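Local coordinates for protein thiosulfate reductase (Thermus thermophilus, PDB 2VPZ) that probably reduces polysulfide or thiosulfate, using a molybdenum centre carried by two molybdopterin guanosine dinucleotides together with a [4Fe-4S] cluster, at residues C47-G52 / G191-D196; V54-A57 / Y63-E66; P254-A259 / K303-P308; T297-E302 / I307-I312. One frame throughout, in Å; residues are numbered along the deposited sequence.

Interaction 1: C47-G52 / G191-D196. With SF4 (iron/sulfur cluster), chain G.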
loop_
_atom_site.group_PDB
_atom_site.type_symbol
_atom_site.label_atom_id
_atom_site.label_comp_id
_atom_site.label_asym_id
_atom_site.label_seq_id
_atom_site.Cartn_x
_atom_site.Cartn_y
_atom_site.Cartn_z
ATOM N N CYS A 47 26.448 5.296 29.096
ATOM C CA CYS A 47 25.649 6.294 29.819
ATOM C C CYS A 47 25.369 5.726 31.234
ATOM O O CYS A 47 25.909 4.677 31.597
ATOM C CB CYS A 47 24.342 6.659 29.098
ATOM S SG CYS A 47 22.940 5.438 29.204
ATOM N N PHE A 48 24.519 6.364 32.024
ATOM C CA PHE A 48 24.313 5.887 33.368
ATOM C C PHE A 48 23.298 4.755 33.565
ATOM O O PHE A 48 23.094 4.293 34.671
ATOM C CB PHE A 48 24.032 7.124 34.273
ATOM C CG PHE A 48 24.989 8.317 34.020
ATOM C CD1 PHE A 48 24.517 9.635 33.921
ATOM C CD2 PHE A 48 26.361 8.079 33.827
ATOM C CE1 PHE A 48 25.422 10.701 33.624
ATOM C CE2 PHE A 48 27.271 9.145 33.531
ATOM C CZ PHE A 48 26.804 10.445 33.428
ATOM N N TRP A 49 22.698 4.255 32.487
ATOM C CA TRP A 49 21.721 3.156 32.616
ATOM C C TRP A 49 22.436 1.875 33.118
ATOM O O TRP A 49 21.813 1.004 33.747
ATOM C CB TRP A 49 20.998 2.914 31.298
ATOM C CG TRP A 49 19.653 2.172 31.410
ATOM C CD1 TRP A 49 19.371 0.917 30.944
ATOM C CD2 TRP A 49 18.402 2.686 31.935
ATOM N NE1 TRP A 49 18.048 0.623 31.149
ATOM C CE2 TRP A 49 17.426 1.680 31.752
ATOM C CE3 TRP A 49 18.018 3.901 32.532
ATOM C CZ2 TRP A 49 16.082 1.833 32.169
ATOM C CZ3 TRP A 49 16.666 4.059 32.951
ATOM C CH2 TRP A 49 15.729 3.025 32.762
ATOM N N ARG A 50 23.733 1.803 32.813
ATOM C CA ARG A 50 24.667 0.728 33.162
ATOM C C ARG A 50 24.206 -0.714 32.755
ATOM O O ARG A 50 24.152 -1.620 33.585
ATOM C CB ARG A 50 25.044 0.849 34.664
ATOM C CG ARG A 50 25.795 2.197 35.071
ATOM C CD ARG A 50 25.981 2.441 36.611
ATOM N NE ARG A 50 25.190 3.552 37.143
ATOM C CZ ARG A 50 25.627 4.775 37.441
ATOM N NH1 ARG A 50 26.901 5.108 37.278
ATOM N NH2 ARG A 50 24.771 5.714 37.891
ATOM N N CYS A 51 23.883 -0.920 31.472
ATOM C CA CYS A 51 23.448 -2.234 30.953
ATOM C C CYS A 51 24.579 -3.280 31.098
ATOM O O CYS A 51 25.771 -2.945 30.980
ATOM C CB CYS A 51 23.004 -2.165 29.453
ATOM S SG CYS A 51 21.802 -0.859 28.996
ATOM N N GLY A 52 24.185 -4.521 31.393
ATOM C CA GLY A 52 25.099 -5.639 31.502
ATOM C C GLY A 52 25.389 -6.104 30.072
ATOM O O GLY A 52 24.454 -6.288 29.282
ATOM N N GLY A 191 17.011 5.364 39.571
ATOM C CA GLY A 191 17.688 5.325 38.283
ATOM C C GLY A 191 17.033 4.473 37.188
ATOM O O GLY A 191 17.148 4.755 35.990
ATOM N N HIS A 192 16.347 3.399 37.610
ATOM C CA HIS A 192 15.611 2.486 36.696
ATOM C C HIS A 192 14.131 2.727 37.055
ATOM O O HIS A 192 13.527 1.898 37.717
ATOM C CB HIS A 192 15.969 0.983 36.947
ATOM C CG HIS A 192 15.725 0.058 35.794
ATOM N ND1 HIS A 192 14.486 -0.265 35.332
ATOM C CD2 HIS A 192 16.580 -0.618 35.021
ATOM C CE1 HIS A 192 14.574 -1.086 34.311
ATOM N NE2 HIS A 192 15.850 -1.316 34.096
ATOM N N GLU A 193 13.566 3.849 36.606
ATOM C CA GLU A 193 12.192 4.194 36.955
ATOM C C GLU A 193 11.206 2.993 36.925
ATOM O O GLU A 193 11.051 2.321 35.864
ATOM C CB GLU A 193 11.695 5.473 36.188
ATOM C CG GLU A 193 12.415 5.867 34.846
ATOM C CD GLU A 193 13.729 6.710 34.931
ATOM O OE1 GLU A 193 13.703 7.877 35.383
ATOM O OE2 GLU A 193 14.794 6.205 34.496
ATOM N N PRO A 194 10.557 2.660 38.101
ATOM C CA PRO A 194 9.581 1.592 38.392
ATOM C C PRO A 194 8.194 1.468 37.715
ATOM O O PRO A 194 7.193 1.249 38.403
ATOM C CB PRO A 194 9.470 1.630 39.920
ATOM C CG PRO A 194 9.519 3.109 40.212
ATOM C CD PRO A 194 10.629 3.598 39.231
ATOM N N ILE A 195 8.153 1.607 36.392
ATOM C CA ILE A 195 6.907 1.532 35.614
ATOM C C ILE A 195 6.687 0.108 35.083
ATOM O O ILE A 195 7.588 -0.509 34.512
ATOM C CB ILE A 195 6.913 2.524 34.382
ATOM C CG1 ILE A 195 7.128 3.956 34.878
ATOM C CG2 ILE A 195 5.605 2.405 33.560
ATOM C CD1 ILE A 195 8.590 4.310 35.214
ATOM N N ASP A 196 5.476 -0.401 35.314
ATOM C CA ASP A 196 5.060 -1.741 34.891
ATOM C C ASP A 196 4.508 -1.547 33.471
ATOM O O ASP A 196 3.298 -1.609 33.246
ATOM C CB ASP A 196 3.965 -2.238 35.831
ATOM C CG ASP A 196 3.575 -3.681 35.575
ATOM O OD1 ASP A 196 2.369 -3.999 35.681
ATOM O OD2 ASP A 196 4.489 -4.481 35.281
HETATM FE FE1 SF4 G . 22.866 0.875 28.086
HETATM FE FE2 SF4 G . 22.763 2.279 25.726
HETATM FE FE3 SF4 G . 23.478 3.509 28.078
HETATM FE FE4 SF4 G . 25.211 1.748 26.901
HETATM S S1 SF4 G . 24.509 3.750 26.009
HETATM S S2 SF4 G . 24.665 1.855 29.156
HETATM S S3 SF4 G . 23.741 0.223 26.031
HETATM S S4 SF4 G . 21.404 2.592 27.582
#

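Interaction 2: V54-A57 / Y63-E66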
loop_
_atom_site.group_PDB
_atom_site.type_symbol
_atom_site.label_atom_id
_atom_site.label_comp_id
_atom_site.label_asym_id
_atom_site.label_seq_id
_atom_site.Cartn_x
_atom_site.Cartn_y
_atom_site.Cartn_z
ATOM N N VAL A 54 28.446 -8.391 27.262
ATOM C CA VAL A 54 29.564 -9.338 27.110
ATOM C C VAL A 54 30.522 -8.592 26.147
ATOM O O VAL A 54 30.040 -8.029 25.168
ATOM C CB VAL A 54 29.165 -10.689 26.442
ATOM C CG1 VAL A 54 30.439 -11.542 26.217
ATOM C CG2 VAL A 54 28.139 -11.442 27.302
ATOM N N ALA A 55 31.826 -8.566 26.433
ATOM C CA ALA A 55 32.801 -7.919 25.545
ATOM C C ALA A 55 33.688 -8.993 24.908
ATOM O O ALA A 55 34.207 -9.862 25.615
ATOM C CB ALA A 55 33.695 -6.892 26.310
ATOM N N HIS A 56 33.829 -8.924 23.589
ATOM C CA HIS A 56 34.623 -9.857 22.816
ATOM C C HIS A 56 35.949 -9.198 22.403
ATOM O O HIS A 56 35.966 -8.309 21.544
ATOM C CB HIS A 56 33.841 -10.325 21.553
ATOM C CG HIS A 56 32.499 -10.915 21.815
ATOM N ND1 HIS A 56 32.318 -12.101 22.457
ATOM C CD2 HIS A 56 31.267 -10.470 21.521
ATOM C CE1 HIS A 56 31.034 -12.371 22.557
ATOM N NE2 HIS A 56 30.366 -11.389 21.990
ATOM N N ALA A 57 37.042 -9.622 23.032
ATOM C CA ALA A 57 38.364 -9.123 22.688
ATOM C C ALA A 57 39.205 -10.188 21.959
ATOM O O ALA A 57 38.961 -11.397 22.102
ATOM C CB ALA A 57 39.128 -8.629 23.963
ATOM N N TYR A 63 36.513 -5.822 19.874
ATOM C CA TYR A 63 35.907 -5.672 18.544
ATOM C C TYR A 63 34.375 -5.605 18.499
ATOM O O TYR A 63 33.787 -4.962 17.610
ATOM C CB TYR A 63 36.365 -6.815 17.605
ATOM C CG TYR A 63 37.768 -6.640 17.063
ATOM C CD1 TYR A 63 38.856 -7.299 17.650
ATOM C CD2 TYR A 63 38.017 -5.761 16.000
ATOM C CE1 TYR A 63 40.168 -7.084 17.196
ATOM C CE2 TYR A 63 39.317 -5.534 15.536
ATOM C CZ TYR A 63 40.394 -6.199 16.138
ATOM O OH TYR A 63 41.677 -5.979 15.708
ATOM N N LYS A 64 33.745 -6.259 19.468
ATOM C CA LYS A 64 32.297 -6.371 19.564
ATOM C C LYS A 64 31.849 -6.497 21.019
ATOM O O LYS A 64 32.553 -7.036 21.884
ATOM C CB LYS A 64 31.816 -7.590 18.756
ATOM C CG LYS A 64 30.295 -7.698 18.489
ATOM C CD LYS A 64 29.792 -6.582 17.559
ATOM C CE LYS A 64 28.447 -6.908 16.900
ATOM N NZ LYS A 64 27.284 -6.703 17.812
ATOM N N VAL A 65 30.650 -5.989 21.284
ATOM C CA VAL A 65 30.048 -6.012 22.610
ATOM C C VAL A 65 28.590 -6.452 22.402
ATOM O O VAL A 65 27.996 -6.178 21.364
ATOM C CB VAL A 65 30.134 -4.578 23.239
ATOM C CG1 VAL A 65 28.743 -3.956 23.286
ATOM C CG2 VAL A 65 30.791 -4.638 24.630
ATOM N N GLU A 66 27.989 -7.128 23.362
ATOM C CA GLU A 66 26.617 -7.550 23.130
ATOM C C GLU A 66 25.769 -7.610 24.424
ATOM O O GLU A 66 26.323 -7.718 25.517
ATOM C CB GLU A 66 26.631 -8.916 22.409
ATOM C CG GLU A 66 25.530 -9.159 21.332
ATOM C CD GLU A 66 25.855 -8.611 19.908
ATOM O OE1 GLU A 66 26.956 -8.915 19.382
ATOM O OE2 GLU A 66 24.990 -7.906 19.326
HETATM O O HOH W 1 28.254 -10.917 19.777
#

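Interaction 3: P254-A259 / K303-P308. With MGD (2-amino-5,6-dimercapto-7-methyl-3,7,8a,9-tetrahydro-8-oxa-1,3,9,10-tetraaza-anthracen-4-one guanosine dinucleotide), chain I.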
loop_
_atom_site.group_PDB
_atom_site.type_symbol
_atom_site.label_atom_id
_atom_site.label_comp_id
_atom_site.label_asym_id
_atom_site.label_seq_id
_atom_site.Cartn_x
_atom_site.Cartn_y
_atom_site.Cartn_z
ATOM N N PRO A 254 4.602 26.051 25.493
ATOM C CA PRO A 254 5.660 25.834 26.511
ATOM C C PRO A 254 5.552 26.485 27.915
ATOM O O PRO A 254 5.195 27.655 27.984
ATOM C CB PRO A 254 6.950 26.256 25.821
ATOM C CG PRO A 254 6.688 26.135 24.359
ATOM C CD PRO A 254 5.177 26.404 24.190
ATOM N N GLY A 255 5.919 25.709 28.950
ATOM C CA GLY A 255 5.932 26.112 30.355
ATOM C C GLY A 255 4.577 26.230 30.987
ATOM O O GLY A 255 4.339 26.938 31.992
ATOM N N THR A 256 3.663 25.461 30.431
ATOM C CA THR A 256 2.263 25.511 30.777
ATOM C C THR A 256 1.593 24.177 31.237
ATOM O O THR A 256 0.372 24.113 31.440
ATOM C CB THR A 256 1.541 26.139 29.506
ATOM O OG1 THR A 256 0.945 27.375 29.838
ATOM C CG2 THR A 256 0.536 25.192 28.864
ATOM N N ASP A 257 2.411 23.151 31.469
ATOM C CA ASP A 257 1.972 21.813 31.879
ATOM C C ASP A 257 1.274 21.668 33.220
ATOM O O ASP A 257 0.443 20.768 33.416
ATOM C CB ASP A 257 3.150 20.833 31.827
ATOM C CG ASP A 257 3.848 20.799 30.476
ATOM O OD1 ASP A 257 3.625 19.828 29.714
ATOM O OD2 ASP A 257 4.584 21.748 30.175
ATOM N N THR A 258 1.604 22.527 34.165
ATOM C CA THR A 258 0.950 22.407 35.452
ATOM C C THR A 258 -0.548 22.806 35.344
ATOM O O THR A 258 -1.358 22.291 36.100
ATOM C CB THR A 258 1.665 23.243 36.566
ATOM O OG1 THR A 258 3.076 23.151 36.412
ATOM C CG2 THR A 258 1.270 22.702 37.963
ATOM N N ALA A 259 -0.913 23.679 34.398
ATOM C CA ALA A 259 -2.329 24.077 34.222
ATOM C C ALA A 259 -3.190 22.929 33.642
ATOM O O ALA A 259 -4.380 22.798 33.954
ATOM C CB ALA A 259 -2.461 25.339 33.319
ATOM N N LYS A 303 -7.172 28.210 27.998
ATOM C CA LYS A 303 -6.859 29.622 27.870
ATOM C C LYS A 303 -5.337 29.882 27.944
ATOM O O LYS A 303 -4.796 30.719 27.208
ATOM C CB LYS A 303 -7.665 30.317 28.973
ATOM C CG LYS A 303 -7.755 31.816 29.021
ATOM C CD LYS A 303 -8.221 32.242 30.437
ATOM C CE LYS A 303 -7.697 33.634 30.844
ATOM N NZ LYS A 303 -7.677 34.595 29.688
ATOM N N HIS A 304 -4.658 29.147 28.820
ATOM C CA HIS A 304 -3.204 29.249 29.012
ATOM C C HIS A 304 -2.423 28.154 28.227
ATOM O O HIS A 304 -1.350 28.387 27.675
ATOM C CB HIS A 304 -2.801 29.098 30.519
ATOM C CG HIS A 304 -3.484 30.026 31.483
ATOM N ND1 HIS A 304 -3.211 31.366 31.559
ATOM C CD2 HIS A 304 -4.409 29.791 32.430
ATOM C CE1 HIS A 304 -3.938 31.922 32.504
ATOM N NE2 HIS A 304 -4.677 30.983 33.050
ATOM N N THR A 305 -2.999 26.966 28.205
ATOM C CA THR A 305 -2.460 25.736 27.633
ATOM C C THR A 305 -2.522 25.697 26.090
ATOM O O THR A 305 -1.579 25.284 25.379
ATOM C CB THR A 305 -3.236 24.587 28.393
ATOM O OG1 THR A 305 -2.373 23.920 29.309
ATOM C CG2 THR A 305 -3.972 23.673 27.433
ATOM N N GLU A 306 -3.641 26.191 25.600
ATOM C CA GLU A 306 -3.925 26.305 24.192
ATOM C C GLU A 306 -4.421 25.023 23.554
ATOM O O GLU A 306 -4.526 24.915 22.334
ATOM C CB GLU A 306 -2.717 26.862 23.474
ATOM C CG GLU A 306 -2.709 28.368 23.428
ATOM C CD GLU A 306 -1.611 28.895 22.551
ATOM O OE1 GLU A 306 -1.239 28.166 21.607
ATOM O OE2 GLU A 306 -1.140 30.024 22.805
ATOM N N ILE A 307 -4.711 24.053 24.409
ATOM C CA ILE A 307 -5.267 22.755 24.032
ATOM C C ILE A 307 -6.797 22.945 24.228
ATOM O O ILE A 307 -7.208 23.419 25.299
ATOM C CB ILE A 307 -4.757 21.640 24.994
ATOM C CG1 ILE A 307 -3.276 21.391 24.769
ATOM C CG2 ILE A 307 -5.641 20.367 24.885
ATOM C CD1 ILE A 307 -2.609 20.799 25.993
ATOM N N PRO A 308 -7.648 22.584 23.226
ATOM C CA PRO A 308 -9.108 22.764 23.401
ATOM C C PRO A 308 -9.700 22.117 24.694
ATOM O O PRO A 308 -9.211 21.075 25.143
ATOM C CB PRO A 308 -9.717 22.170 22.116
ATOM C CG PRO A 308 -8.554 22.126 21.107
ATOM C CD PRO A 308 -7.340 21.847 21.991
HETATM P PB MGD I . 12.514 15.686 28.566
HETATM O O1B MGD I . 13.172 16.967 28.896
HETATM O O2B MGD I . 11.348 15.249 29.296
HETATM O O3B MGD I . 13.814 14.761 28.688
HETATM O O3A MGD I . 15.555 12.948 28.288
HETATM P PA MGD I . 14.100 13.197 28.842
HETATM O O1A MGD I . 14.195 12.737 30.221
HETATM O O2A MGD I . 13.163 12.412 28.054
HETATM O "O5'" MGD I . 12.117 15.664 27.061
HETATM C "C5'" MGD I . 12.706 16.343 25.950
HETATM C "C4'" MGD I . 11.445 16.768 25.217
HETATM O "O4'" MGD I . 10.906 17.738 26.099
HETATM C "C3'" MGD I . 11.595 17.503 23.858
HETATM O "O3'" MGD I . 10.718 16.931 22.854
HETATM C "C2'" MGD I . 11.147 18.960 24.130
HETATM O "O2'" MGD I . 10.238 19.362 23.112
HETATM C "C1'" MGD I . 10.276 18.793 25.350
HETATM N N9 MGD I . 9.782 20.004 26.062
HETATM C C8 MGD I . 10.428 21.208 26.176
HETATM N N7 MGD I . 9.691 22.107 26.888
HETATM C C5 MGD I . 8.535 21.477 27.220
HETATM C C6 MGD I . 7.282 21.874 27.895
HETATM O O6 MGD I . 7.236 23.010 28.379
HETATM N N1 MGD I . 6.308 20.978 28.037
HETATM C C2 MGD I . 6.393 19.727 27.508
HETATM N N2 MGD I . 5.354 18.834 27.674
HETATM N N3 MGD I . 7.515 19.285 26.858
HETATM C C4 MGD I . 8.596 20.094 26.686
HETATM C C10 MGD I . 16.808 13.181 28.896
HETATM C C11 MGD I . 17.217 11.851 29.438
HETATM O O11 MGD I . 17.505 10.988 28.327
HETATM C C12 MGD I . 18.297 11.929 30.549
HETATM S S12 MGD I . 18.120 12.937 31.886
HETATM C C13 MGD I . 19.457 11.180 30.525
HETATM S S13 MGD I . 20.544 11.221 31.836
HETATM C C14 MGD I . 19.774 10.283 29.356
HETATM N N15 MGD I . 20.745 10.762 28.443
HETATM C C16 MGD I . 20.779 10.327 27.143
HETATM C C17 MGD I . 21.798 10.743 26.115
HETATM O O17 MGD I . 22.743 11.508 26.456
HETATM N N18 MGD I . 21.741 10.215 24.846
HETATM C C19 MGD I . 20.698 9.405 24.530
HETATM N N19 MGD I . 20.633 8.990 23.280
HETATM N N20 MGD I . 19.688 8.993 25.368
HETATM C C21 MGD I . 19.738 9.404 26.672
HETATM N N22 MGD I . 18.805 9.083 27.554
HETATM C C23 MGD I . 18.475 9.900 28.674
#

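Interaction 4: T297-E302 / I307-I312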
loop_
_atom_site.group_PDB
_atom_site.type_symbol
_atom_site.label_atom_id
_atom_site.label_comp_id
_atom_site.label_asym_id
_atom_site.label_seq_id
_atom_site.Cartn_x
_atom_site.Cartn_y
_atom_site.Cartn_z
ATOM N N THR A 297 -10.634 24.694 35.891
ATOM C CA THR A 297 -11.469 23.937 34.958
ATOM C C THR A 297 -10.897 23.787 33.534
ATOM O O THR A 297 -9.957 24.515 33.162
ATOM C CB THR A 297 -12.877 24.639 34.835
ATOM O OG1 THR A 297 -13.462 24.377 33.565
ATOM C CG2 THR A 297 -12.729 26.167 35.038
ATOM N N PRO A 298 -11.380 22.776 32.750
ATOM C CA PRO A 298 -10.860 22.628 31.387
ATOM C C PRO A 298 -10.977 23.973 30.580
ATOM O O PRO A 298 -10.239 24.177 29.618
ATOM C CB PRO A 298 -11.742 21.539 30.790
ATOM C CG PRO A 298 -12.018 20.608 31.968
ATOM C CD PRO A 298 -11.949 21.501 33.227
ATOM N N GLU A 299 -11.911 24.868 30.935
ATOM C CA GLU A 299 -12.025 26.156 30.211
ATOM C C GLU A 299 -10.946 27.149 30.727
ATOM O O GLU A 299 -10.413 27.948 29.950
ATOM C CB GLU A 299 -13.441 26.782 30.268
ATOM C CG GLU A 299 -14.613 25.885 30.749
ATOM C CD GLU A 299 -15.030 24.772 29.768
ATOM O OE1 GLU A 299 -15.319 25.072 28.583
ATOM O OE2 GLU A 299 -15.089 23.606 30.206
ATOM N N TRP A 300 -10.624 27.105 32.019
ATOM C CA TRP A 300 -9.539 27.950 32.576
ATOM C C TRP A 300 -8.173 27.481 31.955
ATOM O O TRP A 300 -7.335 28.317 31.585
ATOM C CB TRP A 300 -9.486 27.823 34.116
ATOM C CG TRP A 300 -8.171 28.313 34.760
ATOM C CD1 TRP A 300 -7.843 29.597 35.101
ATOM C CD2 TRP A 300 -7.025 27.504 35.117
ATOM N NE1 TRP A 300 -6.577 29.633 35.648
ATOM C CE2 TRP A 300 -6.055 28.366 35.676
ATOM C CE3 TRP A 300 -6.737 26.129 35.030
ATOM C CZ2 TRP A 300 -4.791 27.902 36.135
ATOM C CZ3 TRP A 300 -5.475 25.659 35.487
ATOM C CH2 TRP A 300 -4.528 26.554 36.039
ATOM N N ALA A 301 -7.978 26.159 31.833
ATOM C CA ALA A 301 -6.767 25.523 31.263
ATOM C C ALA A 301 -6.524 25.814 29.774
ATOM O O ALA A 301 -5.424 26.186 29.374
ATOM C CB ALA A 301 -6.803 23.971 31.487
ATOM N N GLU A 302 -7.552 25.642 28.960
ATOM C CA GLU A 302 -7.491 25.880 27.506
ATOM C C GLU A 302 -6.994 27.282 27.079
ATOM O O GLU A 302 -6.484 27.505 25.971
ATOM C CB GLU A 302 -8.884 25.648 26.887
ATOM C CG GLU A 302 -9.317 26.700 25.866
ATOM C CD GLU A 302 -10.467 26.248 24.973
ATOM O OE1 GLU A 302 -10.280 26.268 23.740
ATOM O OE2 GLU A 302 -11.541 25.881 25.505
ATOM N N ILE A 307 -4.711 24.053 24.409
ATOM C CA ILE A 307 -5.267 22.755 24.032
ATOM C C ILE A 307 -6.797 22.945 24.228
ATOM O O ILE A 307 -7.208 23.419 25.299
ATOM C CB ILE A 307 -4.757 21.640 24.994
ATOM C CG1 ILE A 307 -3.276 21.391 24.769
ATOM C CG2 ILE A 307 -5.641 20.367 24.885
ATOM C CD1 ILE A 307 -2.609 20.799 25.993
ATOM N N PRO A 308 -7.648 22.584 23.226
ATOM C CA PRO A 308 -9.108 22.764 23.401
ATOM C C PRO A 308 -9.700 22.117 24.694
ATOM O O PRO A 308 -9.211 21.075 25.143
ATOM C CB PRO A 308 -9.717 22.170 22.116
ATOM C CG PRO A 308 -8.554 22.126 21.107
ATOM C CD PRO A 308 -7.340 21.847 21.991
ATOM N N ALA A 309 -10.737 22.712 25.291
ATOM C CA ALA A 309 -11.332 22.155 26.519
ATOM C C ALA A 309 -11.933 20.727 26.396
ATOM O O ALA A 309 -11.898 19.970 27.371
ATOM C CB ALA A 309 -12.383 23.133 27.108
ATOM N N GLN A 310 -12.469 20.365 25.222
ATOM C CA GLN A 310 -13.060 19.022 24.957
ATOM C C GLN A 310 -11.940 17.964 25.046
ATOM O O GLN A 310 -12.081 16.929 25.733
ATOM C CB GLN A 310 -13.776 18.963 23.587
ATOM C CG GLN A 310 -14.442 17.594 23.212
ATOM C CD GLN A 310 -15.642 17.174 24.096
ATOM O OE1 GLN A 310 -15.518 17.038 25.324
ATOM N NE2 GLN A 310 -16.806 16.955 23.462
ATOM N N VAL A 311 -10.831 18.239 24.361
ATOM C CA VAL A 311 -9.647 17.387 24.400
ATOM C C VAL A 311 -9.183 17.223 25.874
ATOM O O VAL A 311 -8.960 16.096 26.304
ATOM C CB VAL A 311 -8.499 17.981 23.518
ATOM C CG1 VAL A 311 -7.198 17.153 23.678
ATOM C CG2 VAL A 311 -8.944 18.016 22.059
ATOM N N ILE A 312 -9.073 18.296 26.667
ATOM C CA ILE A 312 -8.648 18.141 28.081
ATOM C C ILE A 312 -9.543 17.172 28.903
ATOM O O ILE A 312 -9.048 16.349 29.687
ATOM C CB ILE A 312 -8.518 19.525 28.812
ATOM C CG1 ILE A 312 -7.500 20.395 28.054
ATOM C CG2 ILE A 312 -8.187 19.290 30.319
ATOM C CD1 ILE A 312 -7.177 21.784 28.615
#

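Interaction 1: C47-G52 / G191-D196
Trp-49, on the cysteine-rich loop that holds the [4Fe-4S] cluster, packs its indole against Gly-191, His-192 and Glu-193, in a loop of the larger molybdopterin oxidoreductase region. The contact is one ring fitted among three residues, with no hydrogen bond across it. With CG anti to the backbone N (chi1 -159°), Trp-49 reaches away from the cluster. Its CZ2 sits over the centre of the His-192 imidazole, 3.7 Å from NE2 of that residue; the two planes are tilted by 32°. Glu-193 comes to the indole edge instead: its OE2 lies 3.2 Å from Trp-49 CZ3, the carboxylate almost coplanar with the ring. Gly-191 O approaches the same CZ3 obliquely, also at 3.2 Å. Arg-332 binds both Glu-193 OE2 and Gly-191 O, and Arg-177 takes Glu-193 OE1, so the two oxygens that meet the indole are fixed by a shared cation. The indole itself is pinned by a bond from NE1 to Thr-217 and by a stack with His-215.

On the cluster side, Cys-47 SG binds iron FE3 at 2.3 Å and Cys-51 SG binds FE1 at 2.2 Å. Trp-49 N donates to Cys-47 SG over 3.5 Å, nearly straight at 168°. Such an N-H to a cysteine ligand would be expected to draw some charge from the sulfur and so to stabilise the reduced cluster somewhat, while the electron-poor C-H edge of the same residue suits the carboxylate and carbonyl oxygens set against it.

Interaction 2: V54-A57 / Y63-E66
Val-54 and Glu-66 form a hydrogen-bonded pair in an antiparallel beta hairpin, strands 52-57 and 62-67, within the Fe4S4 domain. Val-54 N donates to Glu-66 O at 2.8 Å, and Glu-66 N donates to Val-54 O at 2.9 Å. Ala-55 and Val-65 follow as a non-hydrogen-bonded pair, where Val-65 CA turns its hydrogen to Val-54 O, 3.3 Å away. Further on, His-56 N reaches Lys-64 O at 2.8 Å, but His-56 O is taken by Tyr-63 N at 3.0 Å. Tyr-63 has near-helical backbone angles there, a departure resembling a classic beta bulge.

The side chains sort by face. Ala-55 CB meets Val-65 CG2 at 4.0 Å, on the face where the side chain of Val-65 also packs on Leu-78 and is about 7 Å from the iron-sulfur cluster. On the other face His-56 and Lys-64 run side by side, the imidazole CD2 beside the lysine CB, while ND1 is held by Ser-39 of strand 38-43, which also bonds to the backbone of Ala-55 and Ala-57 and completes a three-stranded sheet. Gln-83 of helix 80-84 packs against Lys-64 and Glu-66, and another protein chain approaches them with charged side chains. Lys-64 bends at chi2 (67°) and again at chi4, curling forward along its own strand until NZ forms a salt bridge with Glu-66 OE1 at 2.7 Å, on the syn side and 30° out of the carboxylate plane.

Interaction 3: P254-A259 / K303-P308
The guanine-binding turn of one molybdopterin guanosine dinucleotide leads into helix 257-270, and at its back Thr-256 packs on His-304 and Thr-305, at the end of helix 298-305. The two branches of Thr-256 do different work. OG1 makes a weak hydrogen bond to the backbone His-304 O at 3.3 Å, while the methyl CG2 lies 3.2 Å from Thr-305 OG1, the two threonine side chains crossing at about a right angle. In the first turn of the helix, Ala-259 CB adds a looser approach to the same hydroxyl, Thr-305 OG1, at 4.3 Å. Ala-259 N donates to Thr-256 O, and Thr-305 is also backbone-bonded to Lys-253, the residue just before the turn. Thr-256 faces the protein, and its neighbours Gly-255 and Asp-257 face the cofactor.

Glu-306 leaves the helix with positive phi and is salt-bridged to Arg-689, while the His-304 ring meets Trp-300 edge-to-face and packs on Phe-608. On the cofactor side, Gly-255 N donates to the guanine O6 at 3.1 Å, reading the carbonyl. Asp-257, its CG anti to the carbonyl carbon (chi1 -54°), turns the carboxylate onto the two donors of the guanine, N1 and N2. Both oxygens are used, as a fork matching the two N-H groups: OD1 of Asp-257 accepts from cofactor N2 and OD2 from cofactor N1, each over 2.9 Å.

Interaction 4: T297-E302 / I307-I312
Pro-298 and Ala-309 face each other across two consecutive helices, 298-305 and 309-320, joined by a short turn and packed mainly through apolar side chains. Their CB atoms are 4.1 Å apart, and the same proline CB touches Ile-312 CG2 at 4.2 Å. The tighter apolar contact is one turn along, between Ala-301 CB and Ile-312 CD1 at 3.6 Å. In Ile-312, CG1 stands anti to the carbonyl carbon (chi1 -58°), and the extended chain beyond it delivers CD1 to the first helix, also near Glu-302 N. The Ala-309 methyl CB lies against Pro-298 O, 3.5 Å away.

Polar contacts gather at the start of the second helix. Glu-302 carries an extended chain that puts its carboxylate alongside Pro-308 and Ala-309; OE2 accepts a weak, bent hydrogen bond from Ala-309 N at 3.3 Å. A carboxylate at this place would interact favourably with the helix dipole. Ile-307 O is approached by Glu-302 CA at 3.3 Å in a C-H...O contact. The first helix has its own cap: Thr-297 OG1 accepts from Glu-299 N over 3.1 Å, almost straight. Glu-299 bends so that its carboxylate passes over the Ala-309 methyl toward a salt bridge with Arg-313.

Helix 257-270 backs the pair, with Val-267 on Pro-298, Ala-263 on Ala-301 and Leu-260 on Ile-312; Leu-250 of strand 248-250 packs on Ile-307 and Val-311.

In the fold
Interactions 1 and 2 come first along the chain, the hairpin of interaction 2 nested inside the loop that interaction 1 closes; their centres lie 21 Å apart, and their segments adjoin in the sequence, without otherwise touching. Interactions 3 and 4 come later and end on the same stretch of chain, centres 9 Å apart. They share helix 298-305 and residues Ile-307 and Pro-308, and touch through Ala-259 on Trp-300 and Ala-301. Interactions 2 and 3 lie on opposite sides of the chain's centre; their centres are 48 Å apart. Interaction 1 lies at the cluster and interaction 3, 31 Å from it between centres, at the guanine end of a dinucleotide, with interaction 4 packed behind the guanine site.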